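Local atomic coordinates of transcriptional regulator, putative (Vibrio cholerae O1 biovar eltor str. N16961, PDB entry 3BJN), a protein that is a putative IclR-family transcriptional regulator that probably binds DNA and represses target operons, represented here by its C-terminal, GAF-like domain. Residues L64-S69 with F89-T94; M73-P78 with S100-I105. One frame throughout, in Å; residues are numbered along the deposited sequence.

Interaction 1 (L64-S69 with F89-T94); sequences LLRGAS and FGEDPT
L65 turns its CG anti to the backbone N (chi1 174°), which puts the carbon bearing both methyls nearer to F89 CB than the rest of the side chain; F89 in turn sets its CG beside its own backbone N (chi1 -72°), where L65 CD2 meets it, and the two side chains run antiparallel past one another. The forked end of L65 straddles the root of the phenylalanine: CD2 lies 4.1 Å from F89 CB, and CD1 is equally near that carbon. CD1 also meets the aliphatic part of E91, 3.8 Å from its CG, with the two side chains roughly perpendicular. Farther out on the ring, F89 CE2 comes within 3.6 Å of L64 O, a carbonyl oxygen that the contact buries and for which the model offers no hydrogen-bond partner. On the outer side, R66 and E91, both bent at chi2, form a long salt bridge, R66 NH2 to E91 OE2 at 3.7 Å, with guanidinium and carboxylate planes 72° apart. L65 CG sits over one guanidinium face, offset toward the rim. The other carboxylate oxygen, E91 OE1, accepts a hydrogen bond from W98 NE1. G90, at positive phi, is the C-prime residue of the Schellman motif that ends helix 79-88. With no hydrogen bond between the segments, cohesion comes mainly from apolar contact around L65, and the distant, steeply tilted ion pair probably adds only modest electrostatic attraction.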
ATOM      1  N   LEU A  64      -2.319   5.531   9.256  1.00 19.41           N
ATOM      2  CA  LEU A  64      -2.076   4.119   9.036  1.00 21.49           C
ATOM      3  C   LEU A  64      -3.229   3.346   9.657  1.00 21.18           C
ATOM      4  O   LEU A  64      -3.169   2.892  10.822  1.00 21.84           O
ATOM      5  CB  LEU A  64      -0.722   3.761   9.666  1.00 22.42           C
ATOM      6  CG  LEU A  64       0.230   2.721   9.101  1.00 25.13           C
ATOM      7  CD1 LEU A  64       0.282   2.673   7.642  1.00 27.72           C
ATOM      8  CD2 LEU A  64       1.641   2.893   9.755  1.00 24.39           C
ATOM      9  N   LEU A  65      -4.315   3.225   8.881  1.00 20.73           N
ATOM     10  CA  LEU A  65      -5.570   2.703   9.430  1.00 21.68           C
ATOM     11  C   LEU A  65      -6.478   2.164   8.340  1.00 22.44           C
ATOM     12  O   LEU A  65      -6.910   1.012   8.427  1.00 23.65           O
ATOM     13  CB  LEU A  65      -6.305   3.785  10.235  1.00 21.70           C
ATOM     14  CG  LEU A  65      -7.720   3.513  10.787  1.00 22.19           C
ATOM     15  CD1 LEU A  65      -7.596   2.445  11.866  1.00 23.93           C
ATOM     16  CD2 LEU A  65      -8.348   4.769  11.353  1.00 23.46           C
ATOM     17  N   ARG A  66      -6.780   2.996   7.344  1.00 20.51           N
ATOM     18  CA  ARG A  66      -7.672   2.621   6.250  1.00 20.10           C
ATOM     19  C   ARG A  66      -6.896   2.323   4.968  1.00 19.47           C
ATOM     20  O   ARG A  66      -5.815   2.867   4.747  1.00 19.70           O
ATOM     21  CB  ARG A  66      -8.688   3.729   5.973  1.00 21.31           C
ATOM     22  CG  ARG A  66      -9.557   4.137   7.176  1.00 24.08           C
ATOM     23  CD  ARG A  66     -10.283   2.961   7.792  1.00 31.91           C
ATOM     24  NE  ARG A  66     -11.075   3.369   8.958  1.00 37.88           N
ATOM     25  CZ  ARG A  66     -11.528   2.540   9.904  1.00 40.17           C
ATOM     26  NH1 ARG A  66     -11.276   1.235   9.847  1.00 40.44           N
ATOM     27  NH2 ARG A  66     -12.230   3.028  10.917  1.00 40.89           N
ATOM     28  N   GLY A  67      -7.477   1.462   4.133  1.00 17.41           N
ATOM     29  CA  GLY A  67      -6.936   1.217   2.793  1.00 17.76           C
ATOM     30  C   GLY A  67      -5.966   0.052   2.751  1.00 17.06           C
ATOM     31  O   GLY A  67      -5.334  -0.284   3.755  1.00 16.86           O
ATOM     32  N   ALA A  68      -5.827  -0.524   1.557  1.00 16.36           N
ATOM     33  CA  ALA A  68      -4.947  -1.681   1.344  1.00 16.20           C
ATOM     34  C   ALA A  68      -3.506  -1.453   1.796  1.00 16.07           C
ATOM     35  O   ALA A  68      -2.928  -2.344   2.380  1.00 16.80           O
ATOM     36  CB  ALA A  68      -4.985  -2.096  -0.121  1.00 16.49           C
ATOM     37  N   SER A  69      -2.943  -0.268   1.539  1.00 17.27           N
ATOM     38  CA  SER A  69      -1.541  -0.002   1.878  1.00 17.96           C
ATOM     39  C   SER A  69      -1.351  -0.053   3.397  1.00 18.19           C
ATOM     40  O   SER A  69      -0.413  -0.692   3.895  1.00 18.29           O
ATOM     41  CB  SER A  69      -1.133   1.404   1.408  1.00 18.87           C
ATOM     42  OG  SER A  69      -1.265   1.551   0.014  1.00 24.48           O
ATOM     43  N   PHE A  89      -5.598   4.992  17.226  1.00 16.49           N
ATOM     44  CA  PHE A  89      -6.757   5.366  16.431  1.00 17.02           C
ATOM     45  C   PHE A  89      -8.074   4.837  17.005  1.00 17.61           C
ATOM     46  O   PHE A  89      -9.113   4.915  16.340  1.00 19.58           O
ATOM     47  CB  PHE A  89      -6.561   4.877  15.001  1.00 18.07           C
ATOM     48  CG  PHE A  89      -5.527   5.659  14.246  1.00 15.99           C
ATOM     49  CD1 PHE A  89      -5.666   7.050  14.069  1.00 18.81           C
ATOM     50  CD2 PHE A  89      -4.391   5.019  13.727  1.00 17.68           C
ATOM     51  CE1 PHE A  89      -4.688   7.799  13.386  1.00 19.48           C
ATOM     52  CE2 PHE A  89      -3.424   5.765  13.004  1.00 15.84           C
ATOM     53  CZ  PHE A  89      -3.564   7.147  12.853  1.00 17.67           C
ATOM     54  N   GLY A  90      -8.036   4.266  18.207  1.00 17.13           N
ATOM     55  CA  GLY A  90      -9.263   3.865  18.905  1.00 17.95           C
ATOM     56  C   GLY A  90      -9.838   2.524  18.458  1.00 17.47           C
ATOM     57  O   GLY A  90     -10.989   2.198  18.743  1.00 19.68           O
ATOM     58  N   GLU A  91      -9.009   1.728  17.800  1.00 18.90           N
ATOM     59  CA  GLU A  91      -9.372   0.386  17.385  1.00 20.31           C
ATOM     60  C   GLU A  91      -8.864  -0.608  18.406  1.00 21.18           C
ATOM     61  O   GLU A  91      -7.862  -0.358  19.087  1.00 20.94           O
ATOM     62  CB  GLU A  91      -8.769   0.063  16.017  1.00 19.83           C
ATOM     63  CG  GLU A  91      -9.281   0.943  14.876  1.00 21.37           C
ATOM     64  CD  GLU A  91     -10.772   0.711  14.535  1.00 26.56           C
ATOM     65  OE1 GLU A  91     -11.245  -0.450  14.544  1.00 26.98           O
ATOM     66  OE2 GLU A  91     -11.462   1.710  14.239  1.00 28.90           O
ATOM     67  N   ASP A  92      -9.588  -1.720  18.527  1.00 22.30           N
ATOM     68  CA  ASP A  92      -9.211  -2.813  19.415  1.00 23.19           C
ATOM     69  C   ASP A  92      -8.577  -3.887  18.542  1.00 23.88           C
ATOM     70  O   ASP A  92      -9.286  -4.600  17.830  1.00 23.00           O
ATOM     71  CB  ASP A  92     -10.439  -3.347  20.166  1.00 23.65           C
ATOM     72  CG  ASP A  92     -10.124  -4.557  21.060  1.00 25.02           C
ATOM     73  OD1 ASP A  92      -8.971  -5.042  21.065  1.00 25.45           O
ATOM     74  OD2 ASP A  92     -11.048  -5.020  21.772  1.00 26.52           O
ATOM     75  N   PRO A  93      -7.238  -4.007  18.600  1.00 24.49           N
ATOM     76  CA  PRO A  93      -6.539  -4.921  17.681  1.00 25.54           C
ATOM     77  C   PRO A  93      -6.872  -6.406  17.908  1.00 26.33           C
ATOM     78  O   PRO A  93      -6.645  -7.227  17.017  1.00 26.47           O
ATOM     79  CB  PRO A  93      -5.058  -4.645  17.967  1.00 26.45           C
ATOM     80  CG  PRO A  93      -5.025  -4.099  19.360  1.00 25.60           C
ATOM     81  CD  PRO A  93      -6.301  -3.298  19.498  1.00 25.42           C
ATOM     82  N   THR A  94      -7.391  -6.727  19.091  1.00 26.88           N
ATOM     83  CA  THR A  94      -7.683  -8.119  19.458  1.00 27.44           C
ATOM     84  C   THR A  94      -8.987  -8.633  18.852  1.00 27.77           C
ATOM     85  O   THR A  94      -9.279  -9.829  18.949  1.00 28.39           O
ATOM     86  CB  THR A  94      -7.727  -8.330  20.990  1.00 27.16           C
ATOM     87  OG1 THR A  94      -8.908  -7.724  21.522  1.00 28.28           O
ATOM     88  CG2 THR A  94      -6.482  -7.758  21.685  1.00 27.81           C
TER

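Interaction 2 (M73-P78 with S100-I105); sequences MLAYMP and SEFEKI
I105, which packs on both A75 and Y76, is fixed in helix 96-108 by the bond from its N to E101 O, 2.9 Å long. No hydrogen bond joins the two segments; the packing is apolar. A75 and F102 bring their CA atoms within 4.8 Å of each other, an approach that the small alanine side chain permits. The methyl A75 CB lies obliquely against the phenyl ring, 3.7 Å from F102 CD1, and also reaches I105 CG2 at 3.8 Å. F102 holds its CG anti to its carbonyl carbon (chi1 -61°); beyond it, the ring atom CE1 is 3.7 Å from L74 CB, and one face is covered near its rim by L74 C. I105 CG2, anti to the backbone N, reaches the edge of the tyrosine ring near its plane, 3.8 Å from Y76 CE1. A75 O accepts a hydrogen bond from R106 NH1, a polar tie between the end of helix 67-76 and helix 96-108, while C82 of helix 79-88 touches both L74 and F102. Helix 96-108 thus packs closely, through an alanine, on helix 67-76, which itself lies on the antiparallel sheet through selenomethionine M73 and Y76, a layering of helices that belongs to the GAF-like fold of IclR C-terminal domains.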
HETATM    1  N   MSE A  73       0.773  -3.014   5.657  1.00 19.02           N
HETATM    2  CA  MSE A  73       1.863  -2.628   6.537  1.00 21.01           C
HETATM    3  C   MSE A  73       1.553  -3.061   7.964  1.00 19.59           C
HETATM    4  O   MSE A  73       2.418  -3.632   8.645  1.00 19.81           O
HETATM    5  CB  MSE A  73       2.164  -1.135   6.407  1.00 20.37           C
HETATM    6  CG  MSE A  73       2.763  -0.856   5.016  1.00 20.01           C
HETATM    7 SE   MSE A  73       3.357   0.970   4.765  1.00 33.01          SE
HETATM    8  CE  MSE A  73       1.851   1.860   5.294  1.00 26.53           C
ATOM      9  N   LEU A  74       0.309  -2.842   8.395  1.00 17.58           N
ATOM     10  CA  LEU A  74      -0.125  -3.303   9.737  1.00 17.94           C
ATOM     11  C   LEU A  74      -0.004  -4.832   9.882  1.00 17.67           C
ATOM     12  O   LEU A  74       0.410  -5.330  10.944  1.00 19.48           O
ATOM     13  CB  LEU A  74      -1.549  -2.856  10.043  1.00 18.06           C
ATOM     14  CG  LEU A  74      -1.691  -1.347  10.268  1.00 18.99           C
ATOM     15  CD1 LEU A  74      -3.206  -0.978  10.167  1.00 20.89           C
ATOM     16  CD2 LEU A  74      -1.089  -0.942  11.634  1.00 21.34           C
ATOM     17  N   ALA A  75      -0.356  -5.569   8.832  1.00 17.13           N
ATOM     18  CA  ALA A  75      -0.293  -7.047   8.888  1.00 17.78           C
ATOM     19  C   ALA A  75       1.140  -7.582   8.993  1.00 18.19           C
ATOM     20  O   ALA A  75       1.376  -8.634   9.613  1.00 19.04           O
ATOM     21  CB  ALA A  75      -0.983  -7.677   7.687  1.00 17.06           C
ATOM     22  N   TYR A  76       2.085  -6.876   8.377  1.00 18.00           N
ATOM     23  CA  TYR A  76       3.462  -7.387   8.246  1.00 18.30           C
ATOM     24  C   TYR A  76       4.490  -6.811   9.213  1.00 18.82           C
ATOM     25  O   TYR A  76       5.573  -7.396   9.378  1.00 19.57           O
ATOM     26  CB  TYR A  76       3.971  -7.253   6.802  1.00 17.95           C
ATOM     27  CG  TYR A  76       3.471  -8.338   5.887  1.00 18.33           C
ATOM     28  CD1 TYR A  76       2.261  -8.216   5.218  1.00 17.43           C
ATOM     29  CD2 TYR A  76       4.210  -9.513   5.705  1.00 18.69           C
ATOM     30  CE1 TYR A  76       1.793  -9.241   4.360  1.00 19.12           C
ATOM     31  CE2 TYR A  76       3.763 -10.524   4.865  1.00 20.69           C
ATOM     32  CZ  TYR A  76       2.564 -10.384   4.191  1.00 20.29           C
ATOM     33  OH  TYR A  76       2.165 -11.419   3.363  1.00 21.81           O
HETATM   34  N   MSE A  77       4.182  -5.665   9.823  1.00 19.13           N
HETATM   35  CA  MSE A  77       5.033  -5.131  10.893  1.00 20.79           C
HETATM   36  C   MSE A  77       4.910  -5.993  12.172  1.00 19.97           C
HETATM   37  O   MSE A  77       4.019  -6.836  12.275  1.00 19.16           O
HETATM   38  CB  MSE A  77       4.666  -3.671  11.193  1.00 20.45           C
HETATM   39  CG  MSE A  77       3.314  -3.518  11.808  1.00 21.39           C
HETATM   40 SE   MSE A  77       2.984  -1.632  12.263  1.00 27.10          SE
HETATM   41  CE  MSE A  77       3.280  -0.828  10.499  1.00 23.20           C
ATOM     42  N   PRO A  78       5.810  -5.788  13.155  1.00 20.20           N
ATOM     43  CA  PRO A  78       5.693  -6.502  14.428  1.00 20.21           C
ATOM     44  C   PRO A  78       4.353  -6.237  15.101  1.00 20.52           C
ATOM     45  O   PRO A  78       3.835  -5.107  15.051  1.00 20.63           O
ATOM     46  CB  PRO A  78       6.831  -5.905  15.253  1.00 20.15           C
ATOM     47  CG  PRO A  78       7.861  -5.549  14.207  1.00 20.34           C
ATOM     48  CD  PRO A  78       6.994  -4.910  13.145  1.00 20.60           C
ATOM     49  N   SER A 100      -8.685 -11.414  11.721  1.00 25.88           N
ATOM     50  CA  SER A 100      -9.044 -12.167  10.514  1.00 26.10           C
ATOM     51  C   SER A 100      -8.511 -11.500   9.242  1.00 25.62           C
ATOM     52  O   SER A 100      -8.078 -12.207   8.326  1.00 25.20           O
ATOM     53  CB  SER A 100     -10.557 -12.406  10.406  1.00 26.62           C
ATOM     54  OG  SER A 100     -11.241 -11.177  10.212  1.00 29.52           O
ATOM     55  N   GLU A 101      -8.535 -10.161   9.191  1.00 25.07           N
ATOM     56  CA  GLU A 101      -8.031  -9.433   8.020  1.00 24.13           C
ATOM     57  C   GLU A 101      -6.527  -9.641   7.904  1.00 23.37           C
ATOM     58  O   GLU A 101      -6.032  -9.919   6.813  1.00 22.21           O
ATOM     59  CB  GLU A 101      -8.387  -7.926   8.059  1.00 24.87           C
ATOM     60  CG  GLU A 101      -7.866  -7.065   6.857  1.00 27.26           C
ATOM     61  CD  GLU A 101      -8.430  -7.426   5.448  1.00 30.62           C
ATOM     62  OE1 GLU A 101      -9.472  -8.119   5.334  1.00 32.26           O
ATOM     63  OE2 GLU A 101      -7.821  -7.001   4.426  1.00 30.38           O
ATOM     64  N   PHE A 102      -5.799  -9.512   9.019  1.00 22.24           N
ATOM     65  CA  PHE A 102      -4.345  -9.676   8.961  1.00 21.83           C
ATOM     66  C   PHE A 102      -3.931 -11.084   8.559  1.00 22.40           C
ATOM     67  O   PHE A 102      -2.998 -11.248   7.771  1.00 22.58           O
ATOM     68  CB  PHE A 102      -3.667  -9.295  10.268  1.00 22.37           C
ATOM     69  CG  PHE A 102      -3.864  -7.861  10.668  1.00 20.54           C
ATOM     70  CD1 PHE A 102      -3.958  -6.844   9.708  1.00 19.56           C
ATOM     71  CD2 PHE A 102      -3.920  -7.525  12.013  1.00 23.63           C
ATOM     72  CE1 PHE A 102      -4.136  -5.499  10.097  1.00 22.32           C
ATOM     73  CE2 PHE A 102      -4.089  -6.207  12.402  1.00 23.57           C
ATOM     74  CZ  PHE A 102      -4.184  -5.189  11.447  1.00 23.40           C
ATOM     75  N   GLU A 103      -4.628 -12.090   9.085  1.00 22.32           N
ATOM     76  CA  GLU A 103      -4.347 -13.485   8.706  1.00 23.16           C
ATOM     77  C   GLU A 103      -4.610 -13.711   7.217  1.00 22.63           C
ATOM     78  O   GLU A 103      -3.806 -14.350   6.519  1.00 22.85           O
ATOM     79  CB  GLU A 103      -5.160 -14.468   9.550  1.00 23.60           C
ATOM     80  CG  GLU A 103      -4.683 -14.571  11.006  1.00 26.57           C
ATOM     81  CD  GLU A 103      -5.756 -15.121  11.935  1.00 30.19           C
ATOM     82  OE1 GLU A 103      -6.722 -15.738  11.445  1.00 32.41           O
ATOM     83  OE2 GLU A 103      -5.641 -14.928  13.166  1.00 32.97           O
ATOM     84  N   LYS A 104      -5.728 -13.177   6.721  1.00 22.18           N
ATOM     85  CA  LYS A 104      -6.055 -13.269   5.294  1.00 21.69           C
ATOM     86  C   LYS A 104      -4.965 -12.619   4.443  1.00 20.81           C
ATOM     87  O   LYS A 104      -4.508 -13.177   3.449  1.00 20.27           O
ATOM     88  CB  LYS A 104      -7.400 -12.600   5.030  1.00 22.73           C
ATOM     89  CG  LYS A 104      -7.843 -12.615   3.578  1.00 25.16           C
ATOM     90  CD  LYS A 104      -8.922 -11.560   3.336  1.00 30.01           C
ATOM     91  CE  LYS A 104      -9.591 -11.783   1.979  1.00 32.91           C
ATOM     92  NZ  LYS A 104     -10.829 -10.963   1.791  1.00 34.74           N
ATOM     93  N   ILE A 105      -4.544 -11.422   4.849  1.00 19.88           N
ATOM     94  CA  ILE A 105      -3.495 -10.728   4.121  1.00 19.38           C
ATOM     95  C   ILE A 105      -2.183 -11.524   4.078  1.00 20.08           C
ATOM     96  O   ILE A 105      -1.583 -11.671   3.011  1.00 20.17           O
ATOM     97  CB  ILE A 105      -3.274  -9.314   4.708  1.00 19.32           C
ATOM     98  CG1 ILE A 105      -4.519  -8.462   4.444  1.00 18.81           C
ATOM     99  CG2 ILE A 105      -2.001  -8.686   4.130  1.00 18.54           C
ATOM    100  CD1 ILE A 105      -4.521  -7.151   5.200  1.00 19.89           C
TER

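Overall arrangement
The two interactions share helix 67-76: interaction 1 uses its start and the preceding loop, interaction 2 its last turn. Their centres lie 10 Å apart, on the same side of the chain's centre. Along the chain the segments alternate, 64-69, 73-78, 89-94, 100-105, so the two contacts cross, with helix 79-88 between 73-78 and 89-94 in sequence. They also meet directly, L64 O packing against L74 CD1 and L64 CD2 against CE of selenomethionine M77. Interaction 1 is a surface contact on the loop between helices 79-88 and 96-108; interaction 2 is buried between helices. Together they tie helix 67-76 and the loop before it to the loop after helix 79-88 and to helix 96-108.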